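Side-chain contacts in Lin0012 protein (Listeria innocua, PDB 3K17), which probably phosphorylates phosphomevalonate with ATP, a step of the mevalonate pathway to isopentenyl diphosphate, as a kinase of the GHMP family: residues T86-S91 and A130-F135; A148-L153 and W194-P199; W75-E80 and A122-V127; S140-F145 and P201-E206. One frame throughout, in Å; residues are numbered along the deposited sequence.

Interaction 1: residues T86-S91 and A130-F135; sequences TTFLKS and ALMTKF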
loop_
_atom_site.group_PDB
_atom_site.type_symbol
_atom_site.label_atom_id
_atom_site.label_comp_id
_atom_site.label_asym_id
_atom_site.label_seq_id
_atom_site.Cartn_x
_atom_site.Cartn_y
_atom_site.Cartn_z
ATOM N N THR A 86 4.342 -31.278 -6.227
ATOM C CA THR A 86 4.318 -31.554 -4.802
ATOM C C THR A 86 2.908 -31.917 -4.341
ATOM O O THR A 86 2.725 -32.864 -3.581
ATOM C CB THR A 86 4.824 -30.325 -4.008
ATOM O OG1 THR A 86 6.233 -30.165 -4.229
ATOM C CG2 THR A 86 4.543 -30.483 -2.527
ATOM N N THR A 87 1.917 -31.153 -4.791
ATOM C CA THR A 87 0.535 -31.417 -4.425
ATOM C C THR A 87 0.089 -32.763 -5.006
ATOM O O THR A 87 -0.676 -33.495 -4.373
ATOM C CB THR A 87 -0.403 -30.304 -4.932
ATOM O OG1 THR A 87 -0.142 -29.101 -4.198
ATOM C CG2 THR A 87 -1.878 -30.702 -4.749
ATOM N N PHE A 88 0.564 -33.084 -6.207
ATOM C CA PHE A 88 0.201 -34.355 -6.825
ATOM C C PHE A 88 0.816 -35.522 -6.052
ATOM O O PHE A 88 0.137 -36.502 -5.758
ATOM C CB PHE A 88 0.671 -34.426 -8.276
ATOM C CG PHE A 88 0.436 -35.770 -8.913
ATOM C CD1 PHE A 88 -0.857 -36.193 -9.219
ATOM C CD2 PHE A 88 1.492 -36.634 -9.147
ATOM C CE1 PHE A 88 -1.091 -37.462 -9.743
ATOM C CE2 PHE A 88 1.271 -37.907 -9.672
ATOM C CZ PHE A 88 -0.030 -38.321 -9.969
ATOM N N LEU A 89 2.099 -35.415 -5.725
ATOM C CA LEU A 89 2.782 -36.473 -4.993
ATOM C C LEU A 89 2.147 -36.728 -3.627
ATOM O O LEU A 89 2.051 -37.872 -3.184
ATOM C CB LEU A 89 4.269 -36.141 -4.840
ATOM C CG LEU A 89 5.091 -36.183 -6.137
ATOM C CD1 LEU A 89 6.496 -35.667 -5.882
ATOM C CD2 LEU A 89 5.136 -37.610 -6.671
ATOM N N LYS A 90 1.708 -35.676 -2.953
ATOM C CA LYS A 90 1.082 -35.871 -1.658
ATOM C C LYS A 90 -0.263 -36.575 -1.810
ATOM O O LYS A 90 -0.667 -37.336 -0.933
ATOM C CB LYS A 90 0.886 -34.543 -0.942
ATOM C CG LYS A 90 2.158 -33.938 -0.382
ATOM C CD LYS A 90 1.815 -32.665 0.367
ATOM C CE LYS A 90 2.997 -32.122 1.126
ATOM N NZ LYS A 90 2.564 -31.022 2.032
ATOM N N SER A 91 -0.960 -36.325 -2.916
ATOM C CA SER A 91 -2.249 -36.967 -3.134
ATOM C C SER A 91 -2.044 -38.465 -3.345
ATOM O O SER A 91 -2.941 -39.255 -3.077
ATOM C CB SER A 91 -2.976 -36.364 -4.346
ATOM O OG SER A 91 -2.340 -36.708 -5.565
ATOM N N ALA A 130 11.629 -34.429 -13.945
ATOM C CA ALA A 130 12.626 -34.678 -12.911
ATOM C C ALA A 130 12.011 -35.152 -11.593
ATOM O O ALA A 130 12.520 -36.078 -10.973
ATOM C CB ALA A 130 13.462 -33.422 -12.670
ATOM N N LEU A 131 10.922 -34.527 -11.157
ATOM C CA LEU A 131 10.304 -34.916 -9.892
ATOM C C LEU A 131 9.527 -36.223 -9.989
ATOM O O LEU A 131 9.462 -36.979 -9.018
ATOM C CB LEU A 131 9.390 -33.800 -9.359
ATOM C CG LEU A 131 10.129 -32.534 -8.878
ATOM C CD1 LEU A 131 9.144 -31.434 -8.526
ATOM C CD2 LEU A 131 10.989 -32.879 -7.677
HETATM N N MSE A 132 8.923 -36.489 -11.144
HETATM C CA MSE A 132 8.191 -37.733 -11.304
HETATM C C MSE A 132 9.176 -38.897 -11.398
HETATM O O MSE A 132 8.962 -39.944 -10.787
HETATM C CB MSE A 132 7.297 -37.697 -12.543
HETATM C CG MSE A 132 6.107 -36.743 -12.437
HETATM SE SE MSE A 132 4.989 -36.991 -10.872
HETATM C CE MSE A 132 5.812 -35.666 -9.698
ATOM N N THR A 133 10.258 -38.716 -12.146
ATOM C CA THR A 133 11.250 -39.779 -12.282
ATOM C C THR A 133 11.821 -40.106 -10.901
ATOM O O THR A 133 12.055 -41.268 -10.566
ATOM C CB THR A 133 12.414 -39.365 -13.217
ATOM O OG1 THR A 133 11.913 -39.111 -14.533
ATOM C CG2 THR A 133 13.458 -40.480 -13.301
ATOM N N LYS A 134 12.012 -39.068 -10.097
ATOM C CA LYS A 134 12.562 -39.201 -8.754
ATOM C C LYS A 134 11.602 -39.747 -7.695
ATOM O O LYS A 134 12.011 -40.532 -6.840
ATOM C CB LYS A 134 13.088 -37.835 -8.289
ATOM C CG LYS A 134 13.571 -37.784 -6.850
ATOM C CD LYS A 134 14.831 -38.616 -6.644
ATOM C CE LYS A 134 15.349 -38.473 -5.218
ATOM N NZ LYS A 134 16.579 -39.281 -4.986
ATOM N N PHE A 135 10.334 -39.350 -7.748
ATOM C CA PHE A 135 9.373 -39.770 -6.727
ATOM C C PHE A 135 8.204 -40.670 -7.137
ATOM O O PHE A 135 7.595 -41.301 -6.281
ATOM C CB PHE A 135 8.794 -38.530 -6.033
ATOM C CG PHE A 135 9.815 -37.706 -5.292
ATOM C CD1 PHE A 135 10.320 -38.133 -4.067
ATOM C CD2 PHE A 135 10.286 -36.506 -5.832
ATOM C CE1 PHE A 135 11.279 -37.382 -3.387
ATOM C CE2 PHE A 135 11.248 -35.744 -5.159
ATOM C CZ PHE A 135 11.744 -36.182 -3.937
#

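Interaction 2: residues A148-L153 and W194-P199; sequences AALSHL and WFMKEP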
loop_
_atom_site.group_PDB
_atom_site.type_symbol
_atom_site.label_atom_id
_atom_site.label_comp_id
_atom_site.label_asym_id
_atom_site.label_seq_id
_atom_site.Cartn_x
_atom_site.Cartn_y
_atom_site.Cartn_z
ATOM N N ALA A 148 2.064 -30.576 -16.238
ATOM C CA ALA A 148 2.817 -29.520 -16.900
ATOM C C ALA A 148 1.911 -28.490 -17.573
ATOM O O ALA A 148 2.198 -27.283 -17.546
ATOM C CB ALA A 148 3.774 -30.131 -17.925
ATOM N N ALA A 149 0.823 -28.962 -18.174
ATOM C CA ALA A 149 -0.122 -28.082 -18.854
ATOM C C ALA A 149 -0.888 -27.182 -17.877
ATOM O O ALA A 149 -1.056 -25.984 -18.131
ATOM C CB ALA A 149 -1.105 -28.905 -19.685
ATOM N N LEU A 150 -1.368 -27.759 -16.777
ATOM C CA LEU A 150 -2.090 -26.977 -15.774
ATOM C C LEU A 150 -1.148 -25.920 -15.210
ATOM O O LEU A 150 -1.520 -24.764 -15.057
ATOM C CB LEU A 150 -2.573 -27.864 -14.624
ATOM C CG LEU A 150 -3.760 -28.797 -14.878
ATOM C CD1 LEU A 150 -4.065 -29.611 -13.627
ATOM C CD2 LEU A 150 -4.973 -27.967 -15.275
ATOM N N SER A 151 0.073 -26.337 -14.893
ATOM C CA SER A 151 1.075 -25.431 -14.339
ATOM C C SER A 151 1.316 -24.247 -15.267
ATOM O O SER A 151 1.180 -23.089 -14.872
ATOM C CB SER A 151 2.400 -26.174 -14.119
ATOM O OG SER A 151 3.407 -25.309 -13.602
ATOM N N HIS A 152 1.661 -24.554 -16.511
ATOM C CA HIS A 152 1.974 -23.535 -17.494
ATOM C C HIS A 152 0.816 -22.612 -17.869
ATOM O O HIS A 152 1.021 -21.415 -18.054
ATOM C CB HIS A 152 2.551 -24.194 -18.751
ATOM C CG HIS A 152 3.247 -23.237 -19.671
ATOM N ND1 HIS A 152 2.571 -22.441 -20.572
ATOM C CD2 HIS A 152 4.560 -22.937 -19.815
ATOM C CE1 HIS A 152 3.438 -21.693 -21.234
ATOM N NE2 HIS A 152 4.652 -21.974 -20.792
ATOM N N LEU A 153 -0.395 -23.145 -17.965
ATOM C CA LEU A 153 -1.516 -22.300 -18.352
ATOM C C LEU A 153 -1.901 -21.273 -17.282
ATOM O O LEU A 153 -2.215 -20.136 -17.615
ATOM C CB LEU A 153 -2.721 -23.155 -18.767
ATOM C CG LEU A 153 -3.714 -23.760 -17.781
ATOM C CD1 LEU A 153 -4.652 -22.675 -17.260
ATOM C CD2 LEU A 153 -4.526 -24.845 -18.507
ATOM N N TRP A 194 -8.459 -35.388 -9.301
ATOM C CA TRP A 194 -9.585 -35.610 -10.196
ATOM C C TRP A 194 -9.173 -35.285 -11.631
ATOM O O TRP A 194 -9.576 -35.964 -12.577
ATOM C CB TRP A 194 -10.767 -34.723 -9.789
ATOM C CG TRP A 194 -11.980 -34.908 -10.645
ATOM C CD1 TRP A 194 -12.989 -35.812 -10.463
ATOM C CD2 TRP A 194 -12.279 -34.212 -11.857
ATOM N NE1 TRP A 194 -13.901 -35.723 -11.493
ATOM C CE2 TRP A 194 -13.488 -34.748 -12.362
ATOM C CE3 TRP A 194 -11.643 -33.186 -12.570
ATOM C CZ2 TRP A 194 -14.071 -34.291 -13.546
ATOM C CZ3 TRP A 194 -12.224 -32.732 -13.751
ATOM C CH2 TRP A 194 -13.427 -33.286 -14.224
ATOM N N PHE A 195 -8.373 -34.236 -11.788
ATOM C CA PHE A 195 -7.907 -33.819 -13.109
ATOM C C PHE A 195 -7.017 -34.876 -13.751
ATOM O O PHE A 195 -7.062 -35.078 -14.964
ATOM C CB PHE A 195 -7.121 -32.502 -13.006
ATOM C CG PHE A 195 -7.966 -31.266 -13.157
ATOM C CD1 PHE A 195 -8.585 -30.979 -14.371
ATOM C CD2 PHE A 195 -8.105 -30.365 -12.103
ATOM C CE1 PHE A 195 -9.326 -29.810 -14.542
ATOM C CE2 PHE A 195 -8.845 -29.185 -12.257
ATOM C CZ PHE A 195 -9.456 -28.904 -13.478
HETATM N N MSE A 196 -6.206 -35.542 -12.930
HETATM C CA MSE A 196 -5.281 -36.564 -13.410
HETATM C C MSE A 196 -5.979 -37.831 -13.884
HETATM O O MSE A 196 -5.524 -38.485 -14.820
HETATM C CB MSE A 196 -4.280 -36.939 -12.311
HETATM C CG MSE A 196 -3.319 -35.826 -11.911
HETATM SE SE MSE A 196 -2.294 -35.128 -13.411
HETATM C CE MSE A 196 -3.379 -33.572 -13.784
ATOM N N LYS A 197 -7.078 -38.177 -13.229
ATOM C CA LYS A 197 -7.819 -39.383 -13.576
ATOM C C LYS A 197 -8.901 -39.153 -14.616
ATOM O O LYS A 197 -9.331 -40.089 -15.286
ATOM C CB LYS A 197 -8.442 -39.989 -12.318
ATOM C CG LYS A 197 -7.407 -40.496 -11.331
ATOM C CD LYS A 197 -8.040 -41.172 -10.130
ATOM C CE LYS A 197 -6.961 -41.743 -9.219
ATOM N NZ LYS A 197 -7.530 -42.440 -8.036
ATOM N N GLU A 198 -9.343 -37.912 -14.757
ATOM C CA GLU A 198 -10.390 -37.609 -15.717
ATOM C C GLU A 198 -9.850 -37.337 -17.123
ATOM O O GLU A 198 -8.922 -36.545 -17.309
ATOM C CB GLU A 198 -11.192 -36.396 -15.239
ATOM C CG GLU A 198 -12.498 -36.157 -15.983
ATOM C CD GLU A 198 -13.582 -37.153 -15.599
ATOM O OE1 GLU A 198 -13.332 -37.995 -14.709
ATOM O OE2 GLU A 198 -14.686 -37.084 -16.184
ATOM N N PRO A 199 -10.408 -38.016 -18.136
ATOM C CA PRO A 199 -9.907 -37.746 -19.487
ATOM C C PRO A 199 -10.319 -36.320 -19.874
ATOM O O PRO A 199 -11.454 -35.907 -19.634
ATOM C CB PRO A 199 -10.596 -38.821 -20.338
ATOM C CG PRO A 199 -11.857 -39.126 -19.567
ATOM C CD PRO A 199 -11.376 -39.128 -18.136
#

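Interaction 3: residues W75-E80 and A122-V127; sequences WTFTAE and AATVAV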
loop_
_atom_site.group_PDB
_atom_site.type_symbol
_atom_site.label_atom_id
_atom_site.label_comp_id
_atom_site.label_asym_id
_atom_site.label_seq_id
_atom_site.Cartn_x
_atom_site.Cartn_y
_atom_site.Cartn_z
ATOM N N TRP A 75 10.997 -16.848 -11.307
ATOM C CA TRP A 75 10.908 -18.160 -10.662
ATOM C C TRP A 75 9.529 -18.786 -10.906
ATOM O O TRP A 75 9.346 -19.988 -10.758
ATOM C CB TRP A 75 11.070 -18.034 -9.137
ATOM C CG TRP A 75 12.440 -17.665 -8.650
ATOM C CD1 TRP A 75 12.821 -16.478 -8.084
ATOM C CD2 TRP A 75 13.606 -18.497 -8.664
ATOM N NE1 TRP A 75 14.154 -16.522 -7.743
ATOM C CE2 TRP A 75 14.660 -17.749 -8.089
ATOM C CE3 TRP A 75 13.864 -19.801 -9.105
ATOM C CZ2 TRP A 75 15.955 -18.265 -7.944
ATOM C CZ3 TRP A 75 15.150 -20.318 -8.958
ATOM C CH2 TRP A 75 16.179 -19.549 -8.383
ATOM N N THR A 76 8.563 -17.951 -11.264
ATOM C CA THR A 76 7.189 -18.395 -11.424
ATOM C C THR A 76 6.915 -19.699 -12.160
ATOM O O THR A 76 6.276 -20.581 -11.597
ATOM C CB THR A 76 6.321 -17.268 -12.026
ATOM O OG1 THR A 76 6.566 -16.056 -11.306
ATOM C CG2 THR A 76 4.848 -17.598 -11.869
ATOM N N PHE A 77 7.390 -19.852 -13.394
ATOM C CA PHE A 77 7.093 -21.093 -14.105
ATOM C C PHE A 77 7.591 -22.341 -13.388
ATOM O O PHE A 77 6.834 -23.286 -13.222
ATOM C CB PHE A 77 7.644 -21.065 -15.538
ATOM C CG PHE A 77 6.777 -20.298 -16.501
ATOM C CD1 PHE A 77 5.543 -20.811 -16.905
ATOM C CD2 PHE A 77 7.185 -19.063 -16.993
ATOM C CE1 PHE A 77 4.718 -20.100 -17.791
ATOM C CE2 PHE A 77 6.368 -18.342 -17.881
ATOM C CZ PHE A 77 5.130 -18.869 -18.278
ATOM N N THR A 78 8.851 -22.345 -12.960
ATOM C CA THR A 78 9.401 -23.516 -12.289
ATOM C C THR A 78 8.854 -23.715 -10.883
ATOM O O THR A 78 8.679 -24.859 -10.437
ATOM C CB THR A 78 10.954 -23.478 -12.254
ATOM O OG1 THR A 78 11.400 -22.250 -11.669
ATOM C CG2 THR A 78 11.509 -23.582 -13.664
ATOM N N ALA A 79 8.575 -22.619 -10.180
ATOM C CA ALA A 79 8.029 -22.736 -8.833
ATOM C C ALA A 79 6.647 -23.366 -8.921
ATOM O O ALA A 79 6.284 -24.200 -8.099
ATOM C CB ALA A 79 7.928 -21.366 -8.163
ATOM N N GLU A 80 5.875 -22.958 -9.920
ATOM C CA GLU A 80 4.530 -23.493 -10.084
ATOM C C GLU A 80 4.574 -24.992 -10.392
ATOM O O GLU A 80 3.764 -25.759 -9.878
ATOM C CB GLU A 80 3.802 -22.756 -11.209
ATOM C CG GLU A 80 2.369 -23.193 -11.417
ATOM C CD GLU A 80 1.421 -22.637 -10.371
ATOM O OE1 GLU A 80 1.860 -21.816 -9.541
ATOM O OE2 GLU A 80 0.230 -23.014 -10.384
ATOM N N ALA A 122 9.591 -25.764 -21.810
ATOM C CA ALA A 122 10.670 -26.725 -21.602
ATOM C C ALA A 122 11.098 -26.812 -20.143
ATOM O O ALA A 122 11.370 -27.902 -19.623
ATOM C CB ALA A 122 11.858 -26.376 -22.482
ATOM N N ALA A 123 11.157 -25.667 -19.476
ATOM C CA ALA A 123 11.549 -25.646 -18.074
ATOM C C ALA A 123 10.482 -26.349 -17.241
ATOM O O ALA A 123 10.786 -27.150 -16.349
ATOM C CB ALA A 123 11.728 -24.193 -17.599
ATOM N N THR A 124 9.225 -26.035 -17.525
ATOM C CA THR A 124 8.116 -26.650 -16.810
ATOM C C THR A 124 8.180 -28.184 -16.958
ATOM O O THR A 124 8.089 -28.928 -15.979
ATOM C CB THR A 124 6.773 -26.144 -17.362
ATOM O OG1 THR A 124 6.693 -24.726 -17.185
ATOM C CG2 THR A 124 5.609 -26.799 -16.630
ATOM N N VAL A 125 8.340 -28.643 -18.191
ATOM C CA VAL A 125 8.408 -30.079 -18.477
ATOM C C VAL A 125 9.617 -30.736 -17.806
ATOM O O VAL A 125 9.531 -31.878 -17.358
ATOM C CB VAL A 125 8.441 -30.331 -20.014
ATOM C CG1 VAL A 125 8.775 -31.792 -20.328
ATOM C CG2 VAL A 125 7.075 -29.981 -20.612
ATOM N N ALA A 126 10.735 -30.015 -17.717
ATOM C CA ALA A 126 11.932 -30.553 -17.083
ATOM C C ALA A 126 11.676 -30.792 -15.592
ATOM O O ALA A 126 12.068 -31.829 -15.040
ATOM C CB ALA A 126 13.120 -29.595 -17.277
ATOM N N VAL A 127 11.016 -29.836 -14.940
ATOM C CA VAL A 127 10.712 -29.976 -13.526
ATOM C C VAL A 127 9.766 -31.164 -13.290
ATOM O O VAL A 127 10.016 -32.004 -12.417
ATOM C CB VAL A 127 10.064 -28.679 -12.966
ATOM C CG1 VAL A 127 9.483 -28.929 -11.566
ATOM C CG2 VAL A 127 11.118 -27.559 -12.915
HETATM O O HOH W 1 4.908 -23.820 -15.149
#

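Interaction 4: residues S140-F145 and P201-E206; sequences SMLKKF and PMLQIE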
loop_
_atom_site.group_PDB
_atom_site.type_symbol
_atom_site.label_atom_id
_atom_site.label_comp_id
_atom_site.label_asym_id
_atom_site.label_seq_id
_atom_site.Cartn_x
_atom_site.Cartn_y
_atom_site.Cartn_z
ATOM N N SER A 140 2.181 -42.094 -15.967
ATOM C CA SER A 140 2.094 -42.057 -17.424
ATOM C C SER A 140 2.539 -40.718 -17.992
ATOM O O SER A 140 2.487 -39.691 -17.308
ATOM C CB SER A 140 0.660 -42.313 -17.874
ATOM O OG SER A 140 -0.176 -41.242 -17.483
HETATM N N MSE A 141 2.960 -40.728 -19.252
HETATM C CA MSE A 141 3.398 -39.493 -19.889
HETATM C C MSE A 141 2.234 -38.521 -20.037
HETATM O O MSE A 141 2.419 -37.304 -19.963
HETATM C CB MSE A 141 3.995 -39.763 -21.268
HETATM C CG MSE A 141 4.584 -38.505 -21.898
HETATM SE SE MSE A 141 5.550 -38.860 -23.514
HETATM C CE MSE A 141 6.878 -40.071 -22.779
ATOM N N LEU A 142 1.034 -39.056 -20.244
ATOM C CA LEU A 142 -0.138 -38.205 -20.404
ATOM C C LEU A 142 -0.480 -37.480 -19.105
ATOM O O LEU A 142 -0.916 -36.332 -19.128
ATOM C CB LEU A 142 -1.340 -39.024 -20.874
ATOM C CG LEU A 142 -2.671 -38.274 -20.923
ATOM C CD1 LEU A 142 -2.544 -37.042 -21.820
ATOM C CD2 LEU A 142 -3.765 -39.214 -21.439
ATOM N N LYS A 143 -0.299 -38.150 -17.973
ATOM C CA LYS A 143 -0.582 -37.509 -16.698
ATOM C C LYS A 143 0.462 -36.407 -16.467
ATOM O O LYS A 143 0.139 -35.341 -15.946
ATOM C CB LYS A 143 -0.557 -38.528 -15.552
ATOM C CG LYS A 143 -1.722 -39.517 -15.570
ATOM C CD LYS A 143 -1.680 -40.451 -14.356
ATOM C CE LYS A 143 -2.745 -41.551 -14.424
ATOM N NZ LYS A 143 -4.137 -41.041 -14.269
ATOM N N LYS A 144 1.706 -36.660 -16.862
ATOM C CA LYS A 144 2.756 -35.657 -16.707
ATOM C C LYS A 144 2.437 -34.449 -17.590
ATOM O O LYS A 144 2.664 -33.304 -17.200
ATOM C CB LYS A 144 4.123 -36.252 -17.058
ATOM C CG LYS A 144 4.528 -37.376 -16.107
ATOM C CD LYS A 144 5.996 -37.759 -16.210
ATOM C CE LYS A 144 6.312 -38.470 -17.518
ATOM N NZ LYS A 144 7.745 -38.863 -17.575
ATOM N N PHE A 145 1.889 -34.695 -18.776
ATOM C CA PHE A 145 1.536 -33.586 -19.645
ATOM C C PHE A 145 0.495 -32.724 -18.940
ATOM O O PHE A 145 0.570 -31.499 -18.977
ATOM C CB PHE A 145 0.939 -34.068 -20.968
ATOM C CG PHE A 145 0.215 -32.989 -21.712
ATOM C CD1 PHE A 145 0.920 -32.020 -22.425
ATOM C CD2 PHE A 145 -1.174 -32.896 -21.644
ATOM C CE1 PHE A 145 0.252 -30.974 -23.055
ATOM C CE2 PHE A 145 -1.849 -31.848 -22.274
ATOM C CZ PHE A 145 -1.130 -30.886 -22.981
ATOM N N PRO A 201 -11.548 -33.570 -22.315
ATOM C CA PRO A 201 -12.172 -33.509 -23.637
ATOM C C PRO A 201 -11.356 -32.799 -24.712
ATOM O O PRO A 201 -10.681 -31.797 -24.446
ATOM C CB PRO A 201 -13.518 -32.823 -23.367
ATOM C CG PRO A 201 -13.350 -32.178 -22.014
ATOM C CD PRO A 201 -12.483 -33.127 -21.267
HETATM N N MSE A 202 -11.423 -33.358 -25.921
HETATM C CA MSE A 202 -10.753 -32.838 -27.110
HETATM C C MSE A 202 -9.247 -33.011 -27.195
HETATM O O MSE A 202 -8.668 -32.902 -28.276
HETATM C CB MSE A 202 -11.089 -31.367 -27.284
HETATM C CG MSE A 202 -12.542 -31.131 -27.588
HETATM SE SE MSE A 202 -12.954 -29.269 -27.589
HETATM C CE MSE A 202 -14.668 -29.358 -26.696
ATOM N N LEU A 203 -8.613 -33.284 -26.063
ATOM C CA LEU A 203 -7.170 -33.442 -26.043
ATOM C C LEU A 203 -6.674 -34.642 -26.839
ATOM O O LEU A 203 -7.176 -35.750 -26.690
ATOM C CB LEU A 203 -6.675 -33.577 -24.603
ATOM C CG LEU A 203 -5.172 -33.812 -24.463
ATOM C CD1 LEU A 203 -4.424 -32.559 -24.904
ATOM C CD2 LEU A 203 -4.832 -34.166 -23.012
ATOM N N GLN A 204 -5.686 -34.411 -27.691
ATOM C CA GLN A 204 -5.088 -35.495 -28.452
ATOM C C GLN A 204 -3.668 -35.128 -28.824
ATOM O O GLN A 204 -3.402 -34.034 -29.318
ATOM C CB GLN A 204 -5.879 -35.815 -29.725
ATOM C CG GLN A 204 -5.460 -37.157 -30.326
ATOM C CD GLN A 204 -6.126 -37.470 -31.657
ATOM O OE1 GLN A 204 -7.350 -37.420 -31.781
ATOM N NE2 GLN A 204 -5.318 -37.806 -32.656
ATOM N N ILE A 205 -2.752 -36.049 -28.574
ATOM C CA ILE A 205 -1.356 -35.837 -28.891
ATOM C C ILE A 205 -0.906 -37.021 -29.732
ATOM O O ILE A 205 -0.693 -38.115 -29.219
ATOM C CB ILE A 205 -0.513 -35.734 -27.605
ATOM C CG1 ILE A 205 -1.134 -34.683 -26.671
ATOM C CG2 ILE A 205 0.916 -35.365 -27.946
ATOM C CD1 ILE A 205 -0.405 -34.519 -25.345
ATOM N N GLU A 206 -0.765 -36.790 -31.030
ATOM C CA GLU A 206 -0.370 -37.839 -31.955
ATOM C C GLU A 206 1.073 -37.750 -32.422
ATOM O O GLU A 206 1.504 -36.720 -32.941
ATOM C CB GLU A 206 -1.275 -37.814 -33.189
ATOM C CG GLU A 206 -0.977 -38.935 -34.171
ATOM C CD GLU A 206 -1.721 -38.781 -35.483
ATOM O OE1 GLU A 206 -2.660 -37.964 -35.544
ATOM O OE2 GLU A 206 -1.365 -39.486 -36.450
#

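Interaction 1: residues T86-S91 and A130-F135
Selenomethionine Met132 reaches out from helix 119-135 to touch two successive residues of helix 76-91, Phe88 and Leu89. Its CB leaves the helix obliquely and packs on the Lys144 side chain of helix 141-156. CG stands beside the backbone N, and bends in the middle of the chain bring the selenium and the terminal methyl round to the facing helix. The selenium comes to Phe88 at CD2, 3.9 Å from SE, and to the adjoining CE2. Measured from the ring centroid it lies 5.0 Å off, 69° from the normal, an oblique Met-aromatic contact. The methyl CE goes on to Leu89, 3.7 Å from CD2 and equally close to CG, the two side chains running antiparallel side by side. Both methyls of Leu89 rest against CB of Phe135, CD1 at 3.7 Å and CD2 at 3.8 Å, and CD1 also comes obliquely to the ring at CG. The Phe135 side chain lies across Leu89, and its ring heads off toward Thr97. The two helix segments run nearly parallel at 24°, yet their axes stay 11.1 Å apart, so long side chains have to span the gap. Leu96 covers Leu89, while Leu192 and Met196 of helix 192-197 lie against Phe88. With methyls, ring carbons and a selenium standing where the natural methionine has sulfur, the contact is apolar and depends on dispersion and complementary shape.

Interaction 2: residues A148-L153 and W194-P199
The methyl CD1 of Leu150 carries the apolar contact between the segments 148-153 and 194-199. It lies 4.0 Å from the CE methyl of selenomethionine Met196 and 4.3 Å from CB of Phe195, so that one leucine branch serves two successive residues. The contact is light: backbones stay well separated, with Leu150 CA and Phe195 CA 9.4 Å apart. Leu150 leaves its backbone toward the facing segment, its CG beside the backbone N. Met196 starts out obliquely and then folds back through chi2 (-56°) and chi3 (98°), which brings its methyl alongside the leucine, the two chains heading contrary ways. Phe195 offers chiefly the root of its side chain, and Leu150 approaches the ring itself obliquely. In the next shell, CE3 of Trp194 lies over one face of the Phe195 ring, 4.1 Å above its plane and offset toward the rim. Carbonyls at the end of the short helix are also held: Phe195 O accepts from Trp200 NE1, and Met196 O from Lys143 NZ, a lysine on helix 141-156. The lysine bond thus joins the same two helices beside their apolar contact. Farther out, Leu150 also touches Ile84 of helix 76-91, Val183 of helix 180-187 and the loop residue Trp200, whereas Phe195 leans on Arg186 and Leu187. The buried contact therefore sits where helices 76-91, 141-156, 180-187 and 192-197 converge.

Interaction 3: residues W75-E80 and A122-V127
Apolar packing between helices 76-91 and 119-135 centres on Thr78, whose methyl CG2 fits between two residues one turn apart. It is 4.0 Å from CB of Ala123 and 4.1 Å from CG2 of Val127, and the threonine and valine side chains are nearly perpendicular. With chi1 at 54°, Thr78 sets CG2 beside its own backbone N, facing the other helix, and its hydroxyl between that N and the carbonyl carbon. The small alanine suits a close pairing: the segment axes approach to 8.7 Å at 24°, and Thr78 CA comes within 5.6 Å of Thr124 CA. Thr124 OG1 also lies in van der Waals reach of Phe77, 4.1 Å from CD1 and as far from CB, at an oblique angle to the ring. A polar link passes through water 1, which donates both to Phe77 O at 2.8 Å and to Thr124 OG1 at 2.9 Å. This water also lies at the edge of the Phe77 ring, in its plane. His152 of helix 141-156 stacks on the same ring. One side of the contact is thus methyl packing; on the other a water gives one hydrogen bond to a helix carbonyl and another to the Thr124 hydroxyl, which is bonded to Ser120 O as well, linking the two segments where no direct hydrogen bond is found.

Interaction 4: residues S140-F145 and P201-E206
Phe145 of helix 141-156 presents one ring face to Ile205 of strand 204-208. The CD1 methyl of Ile205 stands over the ring centre, 4.0 Å from the centroid and only 9° off the normal, a well-centred CH-pi contact. Phe145 reaches this place with its CG anti to the backbone N (chi1 164°), and the isoleucine side chain comes in at a slant to it. Leu203, just before the strand, lies antiparallel alongside the phenylalanine. Its CD1 comes obliquely to the ring, 3.7 Å from CE2, and its CD2 is 3.8 Å from the same carbon. CD2 also meets CD1 of Leu142 at 3.9 Å, where the contact nears the surface at the exposed Leu142. Ser140, just before the helix, is its N-cap; its OG accepts from Lys143 N. Tyr175 of the adjacent strand touches Phe145, Leu203 and Ile205 alike. One methyl over the ring face, with leucine methyls beside it, joins helix to strand by dispersion and hydrophobic burial.

In the fold
From the N terminus, helix 76-91 comes first, and it meets helix 119-135 twice: interaction 3 near its start and interaction 1 at its end. Both close across the intervening strand 99-105. Their segments alternate along the chain, so the two contacts cross; the helices run in nearly the same direction. Helix 141-156 follows and opens the other two. Interaction 4 closes the longer loop, to strand 204-208 of the mixed sheet, and encloses interaction 2, which ends on helix 192-197. Interactions 2 and 3 also touch, Ser151 against Glu80 and Ala148 against Thr124. Together the four bind the helical layer to itself and to the sheet.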